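Local coordinates for fibrillarin-like rRNA/tRNA 2'-O-methyltransferase (PDB 1NT2), which transfers methyl groups from S-adenosylmethionine to ribose 2'-hydroxyls of rRNA and tRNA, at sites chosen by the guide RNA of a box C/D particle, at residues I142-A147 / E184-I189; E156-V161 / F204-R209. All blocks are in the same frame, centred on the assembly; numbering follows the deposited sequence.

Interaction 1 (I142-A147 / E184-I189); sequences ILKANA and EGDFKI
Phe187 reaches from the turn before strand 188-194 to one flank of helix 139-150 and meets it with the far end of its ring. Its CG stands anti to the carbonyl carbon (chi1 -55°), which carries CE2 and CZ onto the helix. Leu143, with CG anti to its own backbone N, comes tip to tip with the ring: CD1 lies 3.5 Å from Phe187 CE2 and obliquely to the ring. One helical turn on, Ala147 CB sits at the ring edge, near its plane, 3.7 Å from Phe187 CZ. Lys144 CG is a looser neighbour along the same edge, 4.1 Å from Phe187 CE2. Leu143, Ala147 and Phe187 are buried, whereas Lys144 and Asp186 form a looser polar flank at the solvent. There the extended lysine chain crosses the aspartate at about a right angle, and Lys144 NZ makes a weak, long salt bridge of 3.4 Å to Asp186 OD1. The ammonium also pairs with Glu182 of helix 172-184, its stronger partner, so it is shared between two carboxylates. Beneath the helix lies the central sheet: Leu143 packs on Gln132, Ala147 on Ile130 and Phe187 on Val157, placing the contact over strands 127-132 and 155-162.

Interaction 2 (E156-V161 / F204-R209); sequences EVVIMV and FIHAYR
Strands 155-162 and 202-209 run antiparallel, joined by paired backbone hydrogen bonds at Val157-Ala207 and Ile159-Ile205. The straightest, Val157 N to Ala207 O, measures 2.7 Å. Glu156, Val158, Met160, Phe204, His206 and Tyr208 share one face. His206 has CG anti to its backbone N (chi1 -174°), which carries the ring to the partner strand: CD2 comes 3.3 Å from Val157 O and 3.7 Å from Val158 CG2. Glu156 OE2 lies at the imidazole edge, 3.8 Å from His206 NE2, its carboxylate nearly perpendicular to the ring, and the ring also meets that of His51. An alanine at His206 removes these ring contacts, which would probably leave Val158 and Glu156 less firmly packed. Phe204 and Tyr208 instead set CG between the backbone N and the carbonyl carbon (chi1 79° and 72°), turning the rings off the partner strand and leaving CB in contact. Met160 curls at chi2 and chi3, bringing CE to 3.4 Å from Phe204 CB. On the other face, Ile159 CG2 lies 4.0 Å from Ile205 CB, and both residues touch Met183. Strand 202-209, antiparallel between 155-162 and 188-194 in an otherwise parallel sheet, is the hallmark of the Rossmann-like class I methyltransferase fold.

Overall arrangement
After the N-terminal sheet and the first four strands of the central sheet, the chain enters helix 139-150, one side of interaction 1, then strand 155-162, one side of interaction 2. It continues through helix 172-184 to 184-189, where interaction 1 closes a loop across 36 intervening residues. Strand 188-194 leads on to strand 202-209, and interaction 2 closes a second loop across 42 residues. The segments alternate, so the two loops cross rather than nest. They touch where Lys188 N probably bonds to Tyr208 O and Leu143 CB packs on Ile159 CD1. Interaction 1 ties helix 139-150 to the turn entering edge strand 188-194; interaction 2 joins 202-209 to the parallel strands through 155-162.

Interaction 1 (I142-A147 / E184-I189)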
loop_
_atom_site.group_PDB
_atom_site.type_symbol
_atom_site.label_atom_id
_atom_site.label_comp_id
_atom_site.label_asym_id
_atom_site.label_seq_id
_atom_site.Cartn_x
_atom_site.Cartn_y
_atom_site.Cartn_z
ATOM N N ILE A 142 36.703 1.839 13.339
ATOM C CA ILE A 142 37.294 0.653 12.730
ATOM C C ILE A 142 38.798 0.701 12.889
ATOM O O ILE A 142 39.440 -0.319 13.147
ATOM C CB ILE A 142 36.957 0.545 11.219
ATOM C CG1 ILE A 142 35.443 0.586 11.019
ATOM C CG2 ILE A 142 37.476 -0.767 10.655
ATOM C CD1 ILE A 142 35.026 0.528 9.575
ATOM N N LEU A 143 39.374 1.882 12.739
ATOM C CA LEU A 143 40.807 1.974 12.893
ATOM C C LEU A 143 41.206 1.706 14.348
ATOM O O LEU A 143 42.252 1.105 14.614
ATOM C CB LEU A 143 41.307 3.340 12.430
ATOM C CG LEU A 143 42.807 3.614 12.583
ATOM C CD1 LEU A 143 43.064 4.236 13.944
ATOM C CD2 LEU A 143 43.624 2.333 12.382
ATOM N N LYS A 144 40.366 2.131 15.289
ATOM C CA LYS A 144 40.658 1.925 16.709
ATOM C C LYS A 144 40.570 0.470 17.117
ATOM O O LYS A 144 41.536 -0.090 17.618
ATOM C CB LYS A 144 39.722 2.762 17.586
ATOM C CG LYS A 144 40.061 4.231 17.569
ATOM C CD LYS A 144 39.333 4.984 18.654
ATOM C CE LYS A 144 39.826 6.422 18.716
ATOM N NZ LYS A 144 39.115 7.233 19.742
ATOM N N ALA A 145 39.404 -0.132 16.903
ATOM C CA ALA A 145 39.185 -1.531 17.251
ATOM C C ALA A 145 40.204 -2.416 16.562
ATOM O O ALA A 145 40.676 -3.380 17.150
ATOM C CB ALA A 145 37.778 -1.962 16.873
ATOM N N ASN A 146 40.559 -2.092 15.325
ATOM C CA ASN A 146 41.542 -2.906 14.624
ATOM C C ASN A 146 42.903 -2.804 15.312
ATOM O O ASN A 146 43.701 -3.742 15.278
ATOM C CB ASN A 146 41.643 -2.489 13.153
ATOM C CG ASN A 146 41.301 -3.633 12.196
ATOM O OD1 ASN A 146 42.182 -4.246 11.582
ATOM N ND2 ASN A 146 40.013 -3.933 12.083
ATOM N N ALA A 147 43.155 -1.668 15.954
ATOM C CA ALA A 147 44.413 -1.448 16.668
ATOM C C ALA A 147 44.463 -2.291 17.948
ATOM O O ALA A 147 45.463 -2.953 18.235
ATOM C CB ALA A 147 44.567 0.043 17.009
ATOM N N GLU A 184 42.981 11.176 18.905
ATOM C CA GLU A 184 44.072 11.443 19.827
ATOM C C GLU A 184 43.966 10.580 21.087
ATOM O O GLU A 184 44.970 10.078 21.592
ATOM C CB GLU A 184 44.079 12.923 20.216
ATOM C CG GLU A 184 45.252 13.302 21.098
ATOM C CD GLU A 184 46.583 12.920 20.471
ATOM O OE1 GLU A 184 46.977 13.550 19.464
ATOM O OE2 GLU A 184 47.228 11.977 20.982
ATOM N N GLY A 185 42.742 10.404 21.577
ATOM C CA GLY A 185 42.521 9.620 22.778
ATOM C C GLY A 185 43.121 8.224 22.837
ATOM O O GLY A 185 43.087 7.588 23.887
ATOM N N ASP A 186 43.679 7.732 21.738
ATOM C CA ASP A 186 44.250 6.385 21.737
ATOM C C ASP A 186 45.642 6.347 21.136
ATOM O O ASP A 186 46.463 5.503 21.489
ATOM C CB ASP A 186 43.352 5.433 20.943
ATOM C CG ASP A 186 41.962 5.276 21.550
ATOM O OD1 ASP A 186 41.402 6.270 22.072
ATOM O OD2 ASP A 186 41.420 4.152 21.483
ATOM N N PHE A 187 45.907 7.266 20.220
ATOM C CA PHE A 187 47.194 7.307 19.550
ATOM C C PHE A 187 47.961 8.577 19.852
ATOM O O PHE A 187 47.419 9.532 20.410
ATOM C CB PHE A 187 46.978 7.200 18.042
ATOM C CG PHE A 187 46.186 5.996 17.634
ATOM C CD1 PHE A 187 46.816 4.775 17.407
ATOM C CD2 PHE A 187 44.804 6.062 17.540
ATOM C CE1 PHE A 187 46.076 3.632 17.092
ATOM C CE2 PHE A 187 44.053 4.928 17.228
ATOM C CZ PHE A 187 44.691 3.710 17.005
ATOM N N LYS A 188 49.237 8.572 19.493
ATOM C CA LYS A 188 50.076 9.738 19.675
ATOM C C LYS A 188 50.361 10.240 18.275
ATOM O O LYS A 188 50.958 9.519 17.477
ATOM C CB LYS A 188 51.394 9.379 20.344
ATOM C CG LYS A 188 52.332 10.570 20.405
ATOM C CD LYS A 188 53.653 10.219 21.030
ATOM C CE LYS A 188 54.630 11.353 20.852
ATOM N NZ LYS A 188 55.970 10.962 21.350
ATOM N N ILE A 189 49.927 11.466 17.981
ATOM C CA ILE A 189 50.121 12.079 16.665
ATOM C C ILE A 189 51.582 12.208 16.237
ATOM O O ILE A 189 52.475 12.385 17.065
ATOM C CB ILE A 189 49.484 13.474 16.623
ATOM C CG1 ILE A 189 49.779 14.211 17.937
ATOM C CG2 ILE A 189 47.993 13.348 16.379
ATOM C CD1 ILE A 189 49.366 15.676 17.950
#

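Interaction 2 (E156-V161 / F204-R209)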
loop_
_atom_site.group_PDB
_atom_site.type_symbol
_atom_site.label_atom_id
_atom_site.label_comp_id
_atom_site.label_asym_id
_atom_site.label_seq_id
_atom_site.Cartn_x
_atom_site.Cartn_y
_atom_site.Cartn_z
ATOM N N GLU A 156 52.834 1.478 14.951
ATOM C CA GLU A 156 52.394 2.703 14.303
ATOM C C GLU A 156 51.313 2.504 13.238
ATOM O O GLU A 156 51.209 1.438 12.626
ATOM C CB GLU A 156 53.611 3.417 13.700
ATOM C CG GLU A 156 54.550 2.496 12.920
ATOM C CD GLU A 156 55.785 3.212 12.378
ATOM O OE1 GLU A 156 56.638 3.651 13.184
ATOM O OE2 GLU A 156 55.898 3.328 11.137
ATOM N N VAL A 157 50.504 3.542 13.030
ATOM C CA VAL A 157 49.435 3.492 12.038
ATOM C C VAL A 157 49.381 4.728 11.155
ATOM O O VAL A 157 49.776 5.820 11.555
ATOM C CB VAL A 157 48.019 3.325 12.684
ATOM C CG1 VAL A 157 47.906 1.972 13.352
ATOM C CG2 VAL A 157 47.747 4.447 13.674
ATOM N N VAL A 158 48.887 4.522 9.940
ATOM C CA VAL A 158 48.711 5.581 8.955
ATOM C C VAL A 158 47.271 5.392 8.506
ATOM O O VAL A 158 46.863 4.291 8.124
ATOM C CB VAL A 158 49.640 5.406 7.731
ATOM C CG1 VAL A 158 49.615 6.660 6.888
ATOM C CG2 VAL A 158 51.052 5.085 8.185
ATOM N N ILE A 159 46.493 6.456 8.564
ATOM C CA ILE A 159 45.108 6.343 8.181
ATOM C C ILE A 159 44.722 7.495 7.274
ATOM O O ILE A 159 44.957 8.661 7.603
ATOM C CB ILE A 159 44.207 6.337 9.436
ATOM C CG1 ILE A 159 42.749 6.086 9.045
ATOM C CG2 ILE A 159 44.361 7.653 10.185
ATOM C CD1 ILE A 159 41.774 6.135 10.219
ATOM N N MET A 160 44.149 7.168 6.120
ATOM C CA MET A 160 43.719 8.195 5.187
ATOM C C MET A 160 42.266 8.557 5.533
ATOM O O MET A 160 41.472 7.696 5.922
ATOM C CB MET A 160 43.836 7.686 3.747
ATOM C CG MET A 160 45.236 7.195 3.340
ATOM S SD MET A 160 46.642 8.282 3.758
ATOM C CE MET A 160 46.121 9.813 3.035
ATOM N N VAL A 161 41.919 9.831 5.404
ATOM C CA VAL A 161 40.572 10.275 5.744
ATOM C C VAL A 161 39.942 11.212 4.713
ATOM O O VAL A 161 40.568 12.159 4.235
ATOM C CB VAL A 161 40.578 10.977 7.133
ATOM C CG1 VAL A 161 39.227 11.593 7.442
ATOM C CG2 VAL A 161 40.956 9.979 8.196
ATOM N N PHE A 204 46.290 12.678 5.526
ATOM C CA PHE A 204 46.904 11.546 6.220
ATOM C C PHE A 204 47.317 11.879 7.647
ATOM O O PHE A 204 47.859 12.950 7.928
ATOM C CB PHE A 204 48.121 11.046 5.445
ATOM C CG PHE A 204 49.354 11.891 5.639
ATOM C CD1 PHE A 204 50.285 11.573 6.624
ATOM C CD2 PHE A 204 49.572 13.023 4.856
ATOM C CE1 PHE A 204 51.410 12.367 6.826
ATOM C CE2 PHE A 204 50.694 13.824 5.050
ATOM C CZ PHE A 204 51.613 13.493 6.035
ATOM N N ILE A 205 47.057 10.950 8.553
ATOM C CA ILE A 205 47.411 11.147 9.943
ATOM C C ILE A 205 48.315 9.994 10.348
ATOM O O ILE A 205 47.908 8.833 10.292
ATOM C CB ILE A 205 46.171 11.120 10.861
ATOM C CG1 ILE A 205 45.043 11.970 10.285
ATOM C CG2 ILE A 205 46.531 11.672 12.225
ATOM C CD1 ILE A 205 43.782 11.944 11.138
ATOM N N HIS A 206 49.547 10.308 10.733
ATOM C CA HIS A 206 50.479 9.276 11.169
ATOM C C HIS A 206 50.458 9.321 12.682
ATOM O O HIS A 206 50.375 10.402 13.269
ATOM C CB HIS A 206 51.897 9.561 10.682
ATOM C CG HIS A 206 52.861 8.461 10.987
ATOM N ND1 HIS A 206 54.114 8.691 11.508
ATOM C CD2 HIS A 206 52.758 7.119 10.831
ATOM C CE1 HIS A 206 54.743 7.539 11.662
ATOM N NE2 HIS A 206 53.941 6.569 11.258
ATOM N N ALA A 207 50.527 8.156 13.317
ATOM C CA ALA A 207 50.499 8.101 14.772
ATOM C C ALA A 207 50.801 6.707 15.299
ATOM O O ALA A 207 50.975 5.761 14.532
ATOM C CB ALA A 207 49.137 8.569 15.283
ATOM N N TYR A 208 50.860 6.584 16.618
ATOM C CA TYR A 208 51.141 5.302 17.233
ATOM C C TYR A 208 50.618 5.277 18.660
ATOM O O TYR A 208 50.362 6.327 19.257
ATOM C CB TYR A 208 52.649 5.034 17.206
ATOM C CG TYR A 208 53.466 5.885 18.154
ATOM C CD1 TYR A 208 53.891 5.379 19.383
ATOM C CD2 TYR A 208 53.814 7.195 17.827
ATOM C CE1 TYR A 208 54.643 6.154 20.265
ATOM C CE2 TYR A 208 54.568 7.982 18.704
ATOM C CZ TYR A 208 54.977 7.454 19.923
ATOM O OH TYR A 208 55.703 8.223 20.809
ATOM N N ARG A 209 50.446 4.074 19.195
ATOM C CA ARG A 209 49.960 3.919 20.551
ATOM C C ARG A 209 51.076 3.412 21.446
ATOM O O ARG A 209 51.712 2.396 21.156
ATOM C CB ARG A 209 48.786 2.943 20.595
ATOM C CG ARG A 209 49.099 1.558 20.059
ATOM C CD ARG A 209 47.986 0.576 20.403
ATOM N NE ARG A 209 47.992 0.233 21.823
ATOM C CZ ARG A 209 47.011 -0.415 22.443
ATOM N NH1 ARG A 209 45.932 -0.793 21.769
ATOM N NH2 ARG A 209 47.113 -0.685 23.738
#